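Local atomic coordinates of glyoxylate reductase (Paecilomyces sp. J18, PDB entry 3WNV), a protein that probably catalyses the reduction of glyoxylate to glycolate with a nicotinamide cofactor, as a member of the D-isomer specific 2-hydroxyacid dehydrogenase family. Residues Val118-Phe121 with Leu122-Ala126; Ala246-Glu250 with Lys251-Arg255; Pro274-Glu277 with Pro278-Asn282. One frame throughout, in Å; residues are numbered along the deposited sequence.

Contact 1 of 3, residues Val118-Phe121 with Leu122-Ala126; sequences VAIF and LMIGA
V118 and L122, one helical turn apart, lie side by side and point the same way, with CG1 of V118 3.9 Å from CD1 of L122. That branch of V118 stands anti to its own nitrogen (chi1 161°), a setting that places it beside the carbonyl carbon and thus near the following turn. L122 also leans on the peptide oxygen one turn back: its CG comes within 3.4 Å of V118 O, the acceptor of its own N-H. I120 and M123 form a second pair running alongside each other. The M123 chain is extended as far as SD and then bends at chi3 (75°), and CE of M123 is thereby brought 4.1 Å from CD1 of I120. I124 meets I120 more loosely side chain to side chain, CG2 of I120 lying 4.4 Å from CG1 of I124. F121 sets its CB 3.1 Å from L122 N, and its side chain packs on M287. The backbone contributes four bonds from residue i+4 to residue i; L122 N to V118 O, at 2.8 Å, is nearly linear, whereas M123 N reaches A119 O at a more bent angle. L122 also packs on M287 and L289, while A119 and I120 face V169 of helix 164-175 and M123 meets V240. Replacing L122 by an alanine would probably open a gap against M287 and L289 and deprive V118 CG1 of its apolar neighbour. The whole is regular alpha-helical i to i+4 packing, in helix 112-127 as it lies against the parallel sheet of the Rossmann-type nucleotide-binding domain.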
loop_
_atom_site.group_PDB
_atom_site.type_symbol
_atom_site.label_atom_id
_atom_site.label_comp_id
_atom_site.label_asym_id
_atom_site.label_seq_id
_atom_site.Cartn_x
_atom_site.Cartn_y
_atom_site.Cartn_z
ATOM N N VAL A 118 1.064 0.516 12.016
ATOM C CA VAL A 118 -0.374 0.796 11.913
ATOM C C VAL A 118 -1.168 -0.529 11.894
ATOM O O VAL A 118 -2.210 -0.614 12.480
ATOM C CB VAL A 118 -0.686 1.700 10.726
ATOM C CG1 VAL A 118 -2.156 1.630 10.334
ATOM C CG2 VAL A 118 -0.334 3.141 11.082
ATOM N N ALA A 119 -0.626 -1.569 11.279
ATOM C CA ALA A 119 -1.280 -2.891 11.259
ATOM C C ALA A 119 -1.469 -3.396 12.684
ATOM O O ALA A 119 -2.510 -3.937 13.012
ATOM C CB ALA A 119 -0.423 -3.878 10.507
ATOM N N ILE A 120 -0.445 -3.262 13.522
ATOM C CA ILE A 120 -0.577 -3.773 14.916
ATOM C C ILE A 120 -1.527 -2.870 15.709
ATOM O O ILE A 120 -2.369 -3.347 16.471
ATOM C CB ILE A 120 0.790 -3.863 15.605
ATOM C CG1 ILE A 120 1.679 -4.915 14.880
ATOM C CG2 ILE A 120 0.670 -4.146 17.133
ATOM C CD1 ILE A 120 1.133 -6.375 14.844
ATOM N N PHE A 121 -1.407 -1.559 15.515
ATOM C CA PHE A 121 -2.366 -0.626 16.116
ATOM C C PHE A 121 -3.782 -1.010 15.780
ATOM O O PHE A 121 -4.625 -1.159 16.681
ATOM C CB PHE A 121 -2.038 0.820 15.716
ATOM C CG PHE A 121 -3.001 1.842 16.267
ATOM C CD1 PHE A 121 -2.816 2.344 17.540
ATOM C CD2 PHE A 121 -4.044 2.329 15.497
ATOM C CE1 PHE A 121 -3.680 3.302 18.086
ATOM C CE2 PHE A 121 -4.942 3.313 16.011
ATOM C CZ PHE A 121 -4.741 3.820 17.328
ATOM N N LEU A 122 -4.067 -1.203 14.497
ATOM C CA LEU A 122 -5.381 -1.665 14.075
ATOM C C LEU A 122 -5.798 -3.007 14.674
ATOM O O LEU A 122 -6.965 -3.192 14.979
ATOM C CB LEU A 122 -5.466 -1.721 12.539
ATOM C CG LEU A 122 -5.502 -0.386 11.836
ATOM C CD1 LEU A 122 -5.349 -0.582 10.305
ATOM C CD2 LEU A 122 -6.821 0.364 12.166
ATOM N N MET A 123 -4.873 -3.969 14.776
ATOM C CA MET A 123 -5.209 -5.287 15.315
ATOM C C MET A 123 -5.645 -5.192 16.783
ATOM O O MET A 123 -6.624 -5.774 17.195
ATOM C CB MET A 123 -3.988 -6.209 15.204
ATOM C CG MET A 123 -4.284 -7.630 15.682
ATOM S SD MET A 123 -2.797 -8.688 15.673
ATOM C CE MET A 123 -1.892 -8.079 17.110
ATOM N N ILE A 124 -4.878 -4.482 17.596
ATOM C CA ILE A 124 -5.256 -4.335 18.989
ATOM C C ILE A 124 -6.595 -3.566 19.087
ATOM O O ILE A 124 -7.480 -3.974 19.862
ATOM C CB ILE A 124 -4.151 -3.580 19.742
ATOM C CG1 ILE A 124 -2.844 -4.417 19.704
ATOM C CG2 ILE A 124 -4.581 -3.307 21.196
ATOM C CD1 ILE A 124 -2.997 -5.846 20.227
ATOM N N GLY A 125 -6.772 -2.535 18.257
ATOM C CA GLY A 125 -8.020 -1.757 18.218
ATOM C C GLY A 125 -9.220 -2.684 17.934
ATOM O O GLY A 125 -10.295 -2.578 18.575
ATOM N N ALA A 126 -9.023 -3.601 16.995
ATOM C CA ALA A 126 -10.110 -4.483 16.543
ATOM C C ALA A 126 -10.423 -5.513 17.621
ATOM O O ALA A 126 -11.593 -5.798 17.902
ATOM C CB ALA A 126 -9.722 -5.148 15.244
#

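Contact 2 of 3, residues Ala246-Glu250 with Lys251-Arg255; sequences ALIDE and KALVR
D249 turns its carboxylate back over the first turn of helix 250-259, where D249 OD1 accepts from A252 N at 3.2 Å. This is an N-cap bond, and the donor arrives from above the carboxylate plane, 73° out of it. The methyl of A252 sits against the same group: A252 CB lies 3.5 Å from D249 CG. With CG anti to the backbone nitrogen (chi1 180°), the acid lies beside its own carbonyl, and D249 O takes L253 N at 2.9 Å. One residue on, V254 N bonds to E250 O. On the inner side, the side chains of I248 and L253 cross obliquely, CG2 of I248 lying 3.9 Å from CB of L253, and both side chains reach strand 237-241.

Two waters form the next shell. Water 1 donates to D249 OD1 and accepts from K251 N; water 2 donates to D249 OD2 and accepts from R255 NH2, which also forms a salt bridge with E227. E250 turns elsewhere, its carboxylate bonded outside the two segments, with OE1 held by the N-H of E271. One aspartate oxygen thus serves the helix start both directly and through water, and the carboxylate would be expected to offset the positive end of the helix dipole and to favour its own ionised form.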
loop_
_atom_site.group_PDB
_atom_site.type_symbol
_atom_site.label_atom_id
_atom_site.label_comp_id
_atom_site.label_asym_id
_atom_site.label_seq_id
_atom_site.Cartn_x
_atom_site.Cartn_y
_atom_site.Cartn_z
ATOM N N ALA A 246 -9.281 -3.180 -2.177
ATOM C CA ALA A 246 -10.001 -3.937 -3.189
ATOM C C ALA A 246 -9.588 -5.398 -3.231
ATOM O O ALA A 246 -10.168 -6.196 -3.997
ATOM C CB ALA A 246 -9.869 -3.290 -4.605
ATOM N N LEU A 247 -8.651 -5.783 -2.374
ATOM C CA LEU A 247 -8.310 -7.193 -2.190
ATOM C C LEU A 247 -9.450 -7.931 -1.517
ATOM O O LEU A 247 -9.537 -9.166 -1.578
ATOM C CB LEU A 247 -7.057 -7.350 -1.317
ATOM C CG LEU A 247 -5.742 -6.781 -1.872
ATOM C CD1 LEU A 247 -4.724 -6.838 -0.715
ATOM C CD2 LEU A 247 -5.236 -7.570 -3.095
ATOM N N ILE A 248 -10.330 -7.176 -0.861
ATOM C CA ILE A 248 -11.467 -7.768 -0.191
ATOM C C ILE A 248 -12.726 -7.250 -0.872
ATOM O O ILE A 248 -12.781 -6.084 -1.249
ATOM C CB ILE A 248 -11.537 -7.362 1.293
ATOM C CG1 ILE A 248 -10.231 -7.714 1.974
ATOM C CG2 ILE A 248 -12.787 -8.034 1.951
ATOM C CD1 ILE A 248 -10.088 -7.205 3.411
ATOM N N ASP A 249 -13.692 -8.152 -1.077
ATOM C CA ASP A 249 -15.036 -7.817 -1.524
ATOM C C ASP A 249 -15.711 -7.127 -0.330
ATOM O O ASP A 249 -16.214 -7.792 0.586
ATOM C CB ASP A 249 -15.780 -9.113 -1.917
ATOM C CG ASP A 249 -17.197 -8.853 -2.392
ATOM O OD1 ASP A 249 -17.709 -7.754 -2.135
ATOM O OD2 ASP A 249 -17.816 -9.744 -3.031
ATOM N N GLU A 250 -15.662 -5.795 -0.306
ATOM C CA GLU A 250 -16.033 -5.067 0.911
ATOM C C GLU A 250 -17.506 -5.275 1.234
ATOM O O GLU A 250 -17.906 -5.298 2.403
ATOM C CB GLU A 250 -15.705 -3.578 0.734
ATOM C CG GLU A 250 -15.632 -2.792 2.039
ATOM C CD GLU A 250 -14.935 -1.439 1.815
ATOM O OE1 GLU A 250 -13.729 -1.484 1.486
ATOM O OE2 GLU A 250 -15.576 -0.343 1.921
ATOM N N LYS A 251 -18.325 -5.458 0.211
ATOM C CA LYS A 251 -19.750 -5.692 0.475
ATOM C C LYS A 251 -19.932 -7.049 1.139
ATOM O O LYS A 251 -20.739 -7.199 2.046
ATOM C CB LYS A 251 -20.595 -5.591 -0.793
ATOM C CG LYS A 251 -20.878 -4.168 -1.234
ATOM C CD LYS A 251 -21.617 -4.192 -2.537
ATOM C CE LYS A 251 -21.725 -2.792 -3.112
ATOM N NZ LYS A 251 -22.242 -2.811 -4.509
ATOM N N ALA A 252 -19.144 -8.034 0.723
ATOM C CA ALA A 252 -19.185 -9.345 1.374
ATOM C C ALA A 252 -18.638 -9.320 2.801
ATOM O O ALA A 252 -19.123 -10.032 3.697
ATOM C CB ALA A 252 -18.414 -10.377 0.542
ATOM N N LEU A 253 -17.621 -8.508 3.015
ATOM C CA LEU A 253 -17.052 -8.317 4.338
ATOM C C LEU A 253 -18.125 -7.728 5.261
ATOM O O LEU A 253 -18.292 -8.178 6.417
ATOM C CB LEU A 253 -15.827 -7.395 4.230
ATOM C CG LEU A 253 -15.284 -6.962 5.603
ATOM C CD1 LEU A 253 -14.639 -8.118 6.277
ATOM C CD2 LEU A 253 -14.283 -5.802 5.396
ATOM N N VAL A 254 -18.878 -6.746 4.757
ATOM C CA VAL A 254 -19.961 -6.156 5.568
ATOM C C VAL A 254 -21.014 -7.212 5.952
ATOM O O VAL A 254 -21.422 -7.315 7.123
ATOM C CB VAL A 254 -20.613 -4.948 4.861
ATOM C CG1 VAL A 254 -21.958 -4.570 5.568
ATOM C CG2 VAL A 254 -19.642 -3.738 4.866
ATOM N N ARG A 255 -21.455 -8.021 4.988
ATOM C CA ARG A 255 -22.399 -9.084 5.332
ATOM C C ARG A 255 -21.860 -10.074 6.377
ATOM O O ARG A 255 -22.615 -10.608 7.187
ATOM C CB ARG A 255 -22.835 -9.850 4.071
ATOM C CG ARG A 255 -23.460 -8.950 3.010
ATOM C CD ARG A 255 -24.157 -9.760 1.920
ATOM N NE ARG A 255 -23.212 -10.496 1.076
ATOM C CZ ARG A 255 -22.610 -10.000 -0.012
ATOM N NH1 ARG A 255 -22.828 -8.750 -0.399
ATOM N NH2 ARG A 255 -21.785 -10.758 -0.726
HETATM O O HOH W 1 -17.690 -4.905 -2.634
HETATM O O HOH W 2 -20.591 -9.409 -3.199
#

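Contact 3 of 3, residues Pro274-Glu277 with Pro278-Asn282; sequences PQVE and PGLLN
E277 O takes two N-H groups from the short helix that follows it. L281 N approaches E277 O nearly head-on, at 3.0 Å and with an N-H...O angle of 168°, closing the first i to i+4 turn. L280 N lies 2.9 Å from E277 O but comes from well above the carbonyl plane, and its bond is correspondingly bent, at 134°. P278, the first residue of the helix, has no N-H to offer, so the first turn begins without a donor at that position. P278 O is in turn an acceptor, taking N282 N at 2.8 Å and carrying the backbone bonding to the end of the turn. E277 occupies the N-cap position, with its carbonyl rather than its carboxylate receiving the helix N-H groups described here. Its own N-H is satisfied from outside, by OE2 of E250 at the start of helix 250-259. This short helix 278-281 lies in the connection between strands 262-267 and 287-288, neighbours in the parallel sheet of the Rossmann-type domain.

The apolar side of the turn is carried by V276. Its CG1, anti to the backbone nitrogen (chi1 174°), points into the angle between two leucines. V276 CG1 lies 4.0 Å from CB of L280 and 3.9 Å from CB of L281. The V276 and L281 side chains cross at about a right angle. L280 is the buried one of the pair; it continues inward to V254 and L257 of helix 250-259 and to V265 and L267 of strand 262-267. E277 bends at chi2, leaving its OE1 3.8 Å from CD of P278, and the side chain also packs on K251.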
loop_
_atom_site.group_PDB
_atom_site.type_symbol
_atom_site.label_atom_id
_atom_site.label_comp_id
_atom_site.label_asym_id
_atom_site.label_seq_id
_atom_site.Cartn_x
_atom_site.Cartn_y
_atom_site.Cartn_z
ATOM N N PRO A 274 -11.710 7.351 -1.333
ATOM C CA PRO A 274 -12.027 7.562 0.090
ATOM C C PRO A 274 -13.453 7.187 0.543
ATOM O O PRO A 274 -13.784 7.446 1.703
ATOM C CB PRO A 274 -11.839 9.064 0.250
ATOM C CG PRO A 274 -12.281 9.602 -1.096
ATOM C CD PRO A 274 -11.776 8.601 -2.108
ATOM N N GLN A 275 -14.272 6.584 -0.310
ATOM C CA GLN A 275 -15.559 6.095 0.166
ATOM C C GLN A 275 -15.329 4.840 0.991
ATOM O O GLN A 275 -14.372 4.097 0.736
ATOM C CB GLN A 275 -16.505 5.792 -0.997
ATOM C CG GLN A 275 -16.739 6.966 -1.942
ATOM C CD GLN A 275 -16.986 8.264 -1.203
ATOM O OE1 GLN A 275 -17.707 8.296 -0.206
ATOM N NE2 GLN A 275 -16.378 9.348 -1.688
ATOM N N VAL A 276 -16.187 4.598 1.979
ATOM C CA VAL A 276 -16.157 3.361 2.768
ATOM C C VAL A 276 -17.580 2.793 2.744
ATOM O O VAL A 276 -18.565 3.555 2.843
ATOM C CB VAL A 276 -15.746 3.661 4.247
ATOM C CG1 VAL A 276 -15.851 2.424 5.125
ATOM C CG2 VAL A 276 -14.339 4.338 4.331
ATOM N N GLU A 277 -17.738 1.480 2.586
ATOM C CA GLU A 277 -19.110 0.934 2.613
ATOM C C GLU A 277 -19.810 1.375 3.891
ATOM O O GLU A 277 -19.236 1.301 4.968
ATOM C CB GLU A 277 -19.130 -0.597 2.534
ATOM C CG GLU A 277 -18.833 -1.168 1.164
ATOM C CD GLU A 277 -19.875 -0.813 0.136
ATOM O OE1 GLU A 277 -21.079 -1.034 0.381
ATOM O OE2 GLU A 277 -19.486 -0.311 -0.939
ATOM N N PRO A 278 -21.060 1.851 3.777
ATOM C CA PRO A 278 -21.759 2.398 4.945
ATOM C C PRO A 278 -21.845 1.429 6.125
ATOM O O PRO A 278 -21.543 1.830 7.251
ATOM C CB PRO A 278 -23.168 2.677 4.408
ATOM C CG PRO A 278 -23.000 2.870 2.973
ATOM C CD PRO A 278 -21.885 1.913 2.565
ATOM N N GLY A 279 -22.224 0.174 5.877
ATOM C CA GLY A 279 -22.323 -0.803 6.948
ATOM C C GLY A 279 -20.997 -1.028 7.642
ATOM O O GLY A 279 -20.943 -1.495 8.787
ATOM N N LEU A 280 -19.912 -0.686 6.960
ATOM C CA LEU A 280 -18.592 -0.779 7.577
ATOM C C LEU A 280 -18.315 0.487 8.425
ATOM O O LEU A 280 -17.999 0.413 9.619
ATOM C CB LEU A 280 -17.568 -0.958 6.463
ATOM C CG LEU A 280 -16.150 -1.317 6.812
ATOM C CD1 LEU A 280 -16.168 -2.518 7.740
ATOM C CD2 LEU A 280 -15.375 -1.655 5.531
ATOM N N LEU A 281 -18.490 1.647 7.808
ATOM C CA LEU A 281 -18.223 2.915 8.469
ATOM C C LEU A 281 -19.074 3.055 9.708
ATOM O O LEU A 281 -18.620 3.615 10.710
ATOM C CB LEU A 281 -18.502 4.079 7.502
ATOM C CG LEU A 281 -17.897 5.437 7.837
ATOM C CD1 LEU A 281 -16.414 5.271 8.081
ATOM C CD2 LEU A 281 -18.148 6.406 6.676
ATOM N N ASN A 282 -20.284 2.485 9.675
ATOM C CA ASN A 282 -21.262 2.738 10.743
ATOM C C ASN A 282 -21.179 1.726 11.851
ATOM O O ASN A 282 -21.951 1.788 12.791
ATOM C CB ASN A 282 -22.702 2.761 10.213
ATOM C CG ASN A 282 -22.932 3.848 9.175
ATOM O OD1 ASN A 282 -22.156 4.803 9.063
ATOM N ND2 ASN A 282 -24.009 3.697 8.392
#

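In the fold
All three contacts lie in the NAD-binding domain, but at different depths. Contact 1 is buried and apolar, within a single long helix; contact 2 is partly buried and joins a loop to a helix start; contact 3 is at the surface. Contacts 2 and 3 both start helices, yet contact 2 adds a carboxylate and waters to its backbone bonds, whereas contact 3 relies on one shared backbone carbonyl. These two touch, joining helix 250-259 to helix 278-281, their centres about 11 Å apart. Contact 1 stays separate, its nearest atoms about 11 Å from contact 2 and about 10 Å from contact 3.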